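Local coordinates for isomerase/lactonizing enzyme (Agrobacterium tumefaciens, PDB 1RVK), which is of unknown function but belongs to the enolase superfamily, probably acting as a magnesium-dependent isomerase or lactonizing enzyme on a substrate not yet identified, at residues Y328-L333 and L349-D354; K130-G135 and G164-K169. All blocks are in the same frame, centred on the assembly; numbering follows the deposited sequence.

Contact 1. Residues Y328-L333 and L349-D354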
loop_
_atom_site.group_PDB
_atom_site.type_symbol
_atom_site.label_atom_id
_atom_site.label_comp_id
_atom_site.label_asym_id
_atom_site.label_seq_id
_atom_site.Cartn_x
_atom_site.Cartn_y
_atom_site.Cartn_z
ATOM N N TYR A 328 -6.668 -2.242 7.486
ATOM C CA TYR A 328 -5.419 -2.691 6.896
ATOM C C TYR A 328 -5.965 -3.062 5.519
ATOM O O TYR A 328 -7.033 -3.675 5.421
ATOM C CB TYR A 328 -4.867 -3.943 7.579
ATOM C CG TYR A 328 -3.882 -4.709 6.715
ATOM C CD1 TYR A 328 -4.230 -5.935 6.146
ATOM C CD2 TYR A 328 -2.597 -4.215 6.476
ATOM C CE1 TYR A 328 -3.325 -6.654 5.368
ATOM C CE2 TYR A 328 -1.679 -4.927 5.695
ATOM C CZ TYR A 328 -2.052 -6.149 5.149
ATOM O OH TYR A 328 -1.152 -6.882 4.409
ATOM N N GLU A 329 -5.266 -2.662 4.466
ATOM C CA GLU A 329 -5.711 -2.952 3.106
ATOM C C GLU A 329 -5.158 -4.296 2.656
ATOM O O GLU A 329 -3.957 -4.433 2.439
ATOM C CB GLU A 329 -5.243 -1.843 2.156
ATOM C CG GLU A 329 -5.739 -2.014 0.736
ATOM C CD GLU A 329 -5.482 -0.800 -0.131
ATOM O OE1 GLU A 329 -5.937 -0.816 -1.293
ATOM O OE2 GLU A 329 -4.834 0.164 0.343
ATOM N N ARG A 330 -6.041 -5.284 2.516
ATOM C CA ARG A 330 -5.625 -6.625 2.113
ATOM C C ARG A 330 -5.967 -6.877 0.647
ATOM O O ARG A 330 -7.137 -6.954 0.273
ATOM C CB ARG A 330 -6.307 -7.667 3.008
ATOM C CG ARG A 330 -5.575 -9.007 3.110
ATOM C CD ARG A 330 -6.080 -9.800 4.321
ATOM N NE ARG A 330 -5.263 -10.980 4.604
ATOM C CZ ARG A 330 -5.517 -12.205 4.151
ATOM N NH1 ARG A 330 -6.579 -12.433 3.389
ATOM N NH2 ARG A 330 -4.698 -13.204 4.456
ATOM N N GLY A 331 -4.931 -7.000 -0.175
ATOM C CA GLY A 331 -5.128 -7.229 -1.595
ATOM C C GLY A 331 -3.867 -6.888 -2.365
ATOM O O GLY A 331 -2.791 -6.801 -1.766
ATOM N N LEU A 332 -3.979 -6.656 -3.671
ATOM C CA LEU A 332 -5.250 -6.696 -4.392
ATOM C C LEU A 332 -5.785 -8.107 -4.627
ATOM O O LEU A 332 -5.018 -9.056 -4.809
ATOM C CB LEU A 332 -5.102 -5.959 -5.726
ATOM C CG LEU A 332 -4.695 -4.492 -5.568
ATOM C CD1 LEU A 332 -4.510 -3.848 -6.929
ATOM C CD2 LEU A 332 -5.759 -3.759 -4.768
ATOM N N LEU A 333 -7.113 -8.220 -4.635
ATOM C CA LEU A 333 -7.816 -9.493 -4.802
ATOM C C LEU A 333 -8.523 -9.656 -6.147
ATOM O O LEU A 333 -8.943 -8.678 -6.770
ATOM C CB LEU A 333 -8.855 -9.648 -3.684
ATOM C CG LEU A 333 -8.502 -10.166 -2.282
ATOM C CD1 LEU A 333 -7.035 -10.004 -1.963
ATOM C CD2 LEU A 333 -9.376 -9.442 -1.273
ATOM N N LEU A 349 2.500 -16.376 5.768
ATOM C CA LEU A 349 1.888 -15.097 5.425
ATOM C C LEU A 349 2.241 -14.032 6.450
ATOM O O LEU A 349 2.344 -14.309 7.644
ATOM C CB LEU A 349 0.362 -15.212 5.370
ATOM C CG LEU A 349 -0.298 -16.032 4.259
ATOM C CD1 LEU A 349 -0.003 -15.394 2.916
ATOM C CD2 LEU A 349 0.202 -17.467 4.304
ATOM N N SER A 350 2.426 -12.808 5.978
ATOM C CA SER A 350 2.732 -11.704 6.870
ATOM C C SER A 350 1.424 -11.159 7.426
ATOM O O SER A 350 1.416 -10.494 8.462
ATOM C CB SER A 350 3.456 -10.580 6.122
ATOM O OG SER A 350 4.738 -10.989 5.683
ATOM N N ASP A 351 0.320 -11.462 6.745
ATOM C CA ASP A 351 -0.984 -10.947 7.154
ATOM C C ASP A 351 -2.129 -11.959 7.180
ATOM O O ASP A 351 -3.121 -11.807 6.465
ATOM C CB ASP A 351 -1.366 -9.777 6.242
ATOM C CG ASP A 351 -1.395 -10.165 4.772
ATOM O OD1 ASP A 351 -0.993 -11.301 4.438
ATOM O OD2 ASP A 351 -1.816 -9.330 3.944
ATOM N N PRO A 352 -2.018 -12.992 8.028
ATOM C CA PRO A 352 -3.057 -14.022 8.140
ATOM C C PRO A 352 -4.347 -13.382 8.640
ATOM O O PRO A 352 -4.313 -12.536 9.534
ATOM C CB PRO A 352 -2.491 -14.992 9.180
ATOM C CG PRO A 352 -1.037 -14.661 9.267
ATOM C CD PRO A 352 -0.978 -13.184 9.050
HETATM N N MSE A 353 -5.485 -13.787 8.084
HETATM C CA MSE A 353 -6.757 -13.220 8.516
HETATM C C MSE A 353 -7.715 -14.308 8.998
HETATM O O MSE A 353 -7.892 -15.328 8.323
HETATM C CB MSE A 353 -7.399 -12.434 7.368
HETATM C CG MSE A 353 -8.642 -11.655 7.785
HETATM SE SE MSE A 353 -9.447 -10.651 6.347
HETATM C CE MSE A 353 -10.428 -12.100 5.504
ATOM N N ASP A 354 -8.332 -14.104 10.163
ATOM C CA ASP A 354 -9.268 -15.105 10.664
ATOM C C ASP A 354 -10.608 -15.032 9.941
ATOM O O ASP A 354 -10.803 -14.209 9.042
ATOM C CB ASP A 354 -9.467 -14.999 12.191
ATOM C CG ASP A 354 -10.056 -13.669 12.638
ATOM O OD1 ASP A 354 -10.885 -13.085 11.912
ATOM O OD2 ASP A 354 -9.700 -13.222 13.750
#
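Arg330 reaches across to Asp351 and grips a single backbone oxygen with two nitrogens. With CG anti to the backbone N (chi1 -156°) and the chain extended, NE comes out to the loop; NE and NH2 then hold the oxygen side-on. NE lies 3.0 Å from Asp351 O, nearly along the C=O axis, and NH2 reaches the same oxygen at 2.9 Å, more tilted. Both bonds are bent, about 145° at the hydrogen, yet the oxygen stays close to the guanidinium plane. Met353 CB covers one face of that plane, over its centre and 3.7 Å from CZ, while SE packs against Arg330 CD. At the Asp351 carboxylate, OD2 takes a 2.6 Å hydrogen bond from Tyr328 OH on its anti side, somewhat out of the carboxylate plane, with ring and carboxylate nearly perpendicular (87°). The same OD2 also bonds Tyr339 OH; with Arg330 NE it makes only a long salt bridge, since OD2 lies well out of the guanidinium plane and no N-H points at it. An arginine on a backbone carbonyl thus holds this loop to the last parallel strand of the enolase-superfamily barrel, 328-333, beside strand 130-137, with Val359 of strand 358-360 touching Tyr328, Arg330 and Asp351.

Contact 2. Residues K130-G135 and G164-K169; sequences KVLAYG and GYKGIK
The Tyr165 ring lies with one face against the backbone of Gly135: CA sits over it, offset toward the rim, in a CH-pi contact 3.8 Å from the ring centroid. At the ring's edge, in its plane, Ala133 O comes 3.6 Å from CD1. The bare CA of Gly135 lets the ring lie close on the backbone. The other tyrosine, Tyr134, meets Lys169 obliquely, its CE1 packing on Lys169 CB. The lysine chain starts extended, with CG anti to the backbone N, and then bends at chi3 (78°); NZ donates to Tyr134 OH at 2.9 Å. That ammonium also forms salt bridges with Glu232, a magnesium ligand, and with Glu329, so the tyrosine hydroxyl is one of several groups around it. Between the backbones, Gly135 N bonds Gly167 O at 3.0 Å, and Lys169 N bonds Gly135 O at the same length, in parallel pairing. Farther back, where the backbones diverge, a water bridges Ala133 O and Lys166 N, and Leu132 CD2 packs tightly on Lys166 CD at 3.5 Å. Strands 130-137 and 167-171 with helix 150-163 form a beta-alpha-beta unit of the TIM-like barrel of the enolase superfamily; a Schellman motif at Gly164 ends the helix, strand 328-333 pairs with 130-137, and strand 202-206 continues the sheet beyond 167-171.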
loop_
_atom_site.group_PDB
_atom_site.type_symbol
_atom_site.label_atom_id
_atom_site.label_comp_id
_atom_site.label_asym_id
_atom_site.label_seq_id
_atom_site.Cartn_x
_atom_site.Cartn_y
_atom_site.Cartn_z
ATOM N N LYS A 130 -4.316 -7.087 16.422
ATOM C CA LYS A 130 -5.124 -7.538 15.299
ATOM C C LYS A 130 -5.899 -6.332 14.803
ATOM O O LYS A 130 -6.135 -5.390 15.556
ATOM C CB LYS A 130 -6.080 -8.663 15.713
ATOM C CG LYS A 130 -7.226 -8.242 16.617
ATOM C CD LYS A 130 -8.176 -9.416 16.840
ATOM C CE LYS A 130 -9.386 -9.013 17.669
ATOM N NZ LYS A 130 -10.302 -10.163 17.898
ATOM N N VAL A 131 -6.278 -6.349 13.533
ATOM C CA VAL A 131 -7.012 -5.231 12.966
ATOM C C VAL A 131 -7.883 -5.684 11.809
ATOM O O VAL A 131 -7.516 -6.593 11.061
ATOM C CB VAL A 131 -6.048 -4.129 12.460
ATOM C CG1 VAL A 131 -5.158 -4.676 11.355
ATOM C CG2 VAL A 131 -6.843 -2.929 11.963
ATOM N N LEU A 132 -9.040 -5.047 11.674
ATOM C CA LEU A 132 -9.956 -5.369 10.595
ATOM C C LEU A 132 -9.295 -5.021 9.270
ATOM O O LEU A 132 -8.569 -4.032 9.166
ATOM C CB LEU A 132 -11.250 -4.561 10.722
ATOM C CG LEU A 132 -12.207 -4.894 11.867
ATOM C CD1 LEU A 132 -13.333 -3.873 11.885
ATOM C CD2 LEU A 132 -12.767 -6.299 11.689
ATOM N N ALA A 133 -9.553 -5.840 8.259
ATOM C CA ALA A 133 -9.004 -5.598 6.935
ATOM C C ALA A 133 -10.145 -5.554 5.935
ATOM O O ALA A 133 -11.168 -6.215 6.127
ATOM C CB ALA A 133 -8.031 -6.715 6.561
ATOM N N TYR A 134 -9.998 -4.749 4.887
ATOM C CA TYR A 134 -11.024 -4.721 3.858
ATOM C C TYR A 134 -10.436 -5.438 2.655
ATOM O O TYR A 134 -9.222 -5.426 2.453
ATOM C CB TYR A 134 -11.464 -3.283 3.502
ATOM C CG TYR A 134 -10.429 -2.334 2.910
ATOM C CD1 TYR A 134 -10.055 -2.406 1.565
ATOM C CD2 TYR A 134 -9.888 -1.309 3.681
ATOM C CE1 TYR A 134 -9.171 -1.469 1.004
ATOM C CE2 TYR A 134 -9.014 -0.376 3.139
ATOM C CZ TYR A 134 -8.660 -0.453 1.807
ATOM O OH TYR A 134 -7.810 0.497 1.286
ATOM N N GLY A 135 -11.291 -6.107 1.892
ATOM C CA GLY A 135 -10.822 -6.812 0.715
ATOM C C GLY A 135 -10.725 -5.797 -0.402
ATOM O O GLY A 135 -11.742 -5.273 -0.849
ATOM N N GLY A 164 -15.041 -13.488 5.287
ATOM C CA GLY A 164 -14.962 -12.807 6.566
ATOM C C GLY A 164 -14.713 -11.312 6.511
ATOM O O GLY A 164 -14.792 -10.641 7.536
ATOM N N TYR A 165 -14.407 -10.788 5.329
ATOM C CA TYR A 165 -14.154 -9.355 5.182
ATOM C C TYR A 165 -15.376 -8.544 5.604
ATOM O O TYR A 165 -16.489 -8.826 5.166
ATOM C CB TYR A 165 -13.809 -9.027 3.725
ATOM C CG TYR A 165 -12.441 -9.504 3.287
ATOM C CD1 TYR A 165 -11.288 -8.829 3.685
ATOM C CD2 TYR A 165 -12.298 -10.625 2.466
ATOM C CE1 TYR A 165 -10.026 -9.251 3.273
ATOM C CE2 TYR A 165 -11.032 -11.060 2.050
ATOM C CZ TYR A 165 -9.904 -10.364 2.458
ATOM O OH TYR A 165 -8.654 -10.773 2.055
ATOM N N LYS A 166 -15.161 -7.540 6.453
ATOM C CA LYS A 166 -16.247 -6.678 6.918
ATOM C C LYS A 166 -16.332 -5.411 6.066
ATOM O O LYS A 166 -17.269 -4.619 6.192
ATOM C CB LYS A 166 -16.037 -6.302 8.386
ATOM C CG LYS A 166 -16.310 -7.436 9.374
ATOM C CD LYS A 166 -16.073 -6.967 10.806
ATOM C CE LYS A 166 -16.720 -7.889 11.832
ATOM N NZ LYS A 166 -16.241 -9.291 11.759
ATOM N N GLY A 167 -15.344 -5.233 5.198
ATOM C CA GLY A 167 -15.308 -4.082 4.314
ATOM C C GLY A 167 -14.791 -4.528 2.960
ATOM O O GLY A 167 -14.032 -5.489 2.879
ATOM N N ILE A 168 -15.199 -3.838 1.900
ATOM C CA ILE A 168 -14.776 -4.181 0.545
ATOM C C ILE A 168 -14.555 -2.915 -0.267
ATOM O O ILE A 168 -15.405 -2.026 -0.260
ATOM C CB ILE A 168 -15.860 -5.015 -0.179
ATOM C CG1 ILE A 168 -16.085 -6.329 0.567
ATOM C CG2 ILE A 168 -15.438 -5.290 -1.626
ATOM C CD1 ILE A 168 -17.284 -7.114 0.065
ATOM N N LYS A 169 -13.423 -2.830 -0.962
ATOM C CA LYS A 169 -13.159 -1.660 -1.793
ATOM C C LYS A 169 -13.023 -2.068 -3.251
ATOM O O LYS A 169 -12.281 -2.992 -3.585
ATOM C CB LYS A 169 -11.879 -0.932 -1.366
ATOM C CG LYS A 169 -11.694 0.397 -2.111
ATOM C CD LYS A 169 -10.535 1.227 -1.570
ATOM C CE LYS A 169 -9.185 0.715 -2.056
ATOM N NZ LYS A 169 -8.059 1.474 -1.429
HETATM O O HOH W 1 -12.850 -7.096 8.017
#

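Contacts 1 and 2 lie 9 Å apart between centres and meet through strands 328-333 and 130-137, neighbours in the barrel sheet, where Tyr328 N is 3.1 Å from Leu132 O. Side chains join them too: Arg330 NH1 lies 3.0 Å from Tyr165 OH, probably a hydrogen bond, and Met353 SE packs 3.4 Å from Tyr165 CE1. Tyr165 therefore links the loop of contact 1 to the strand pairing of contact 2. Asp206, Glu232 and Glu258 hold the magnesium ion. The Lys169 side chain is about 4 Å from it and that of Arg330 about 13 Å, so the Arg330-Asp351 grip lies away from the metal, although Glu329 of the same strand makes a salt bridge with Lys169.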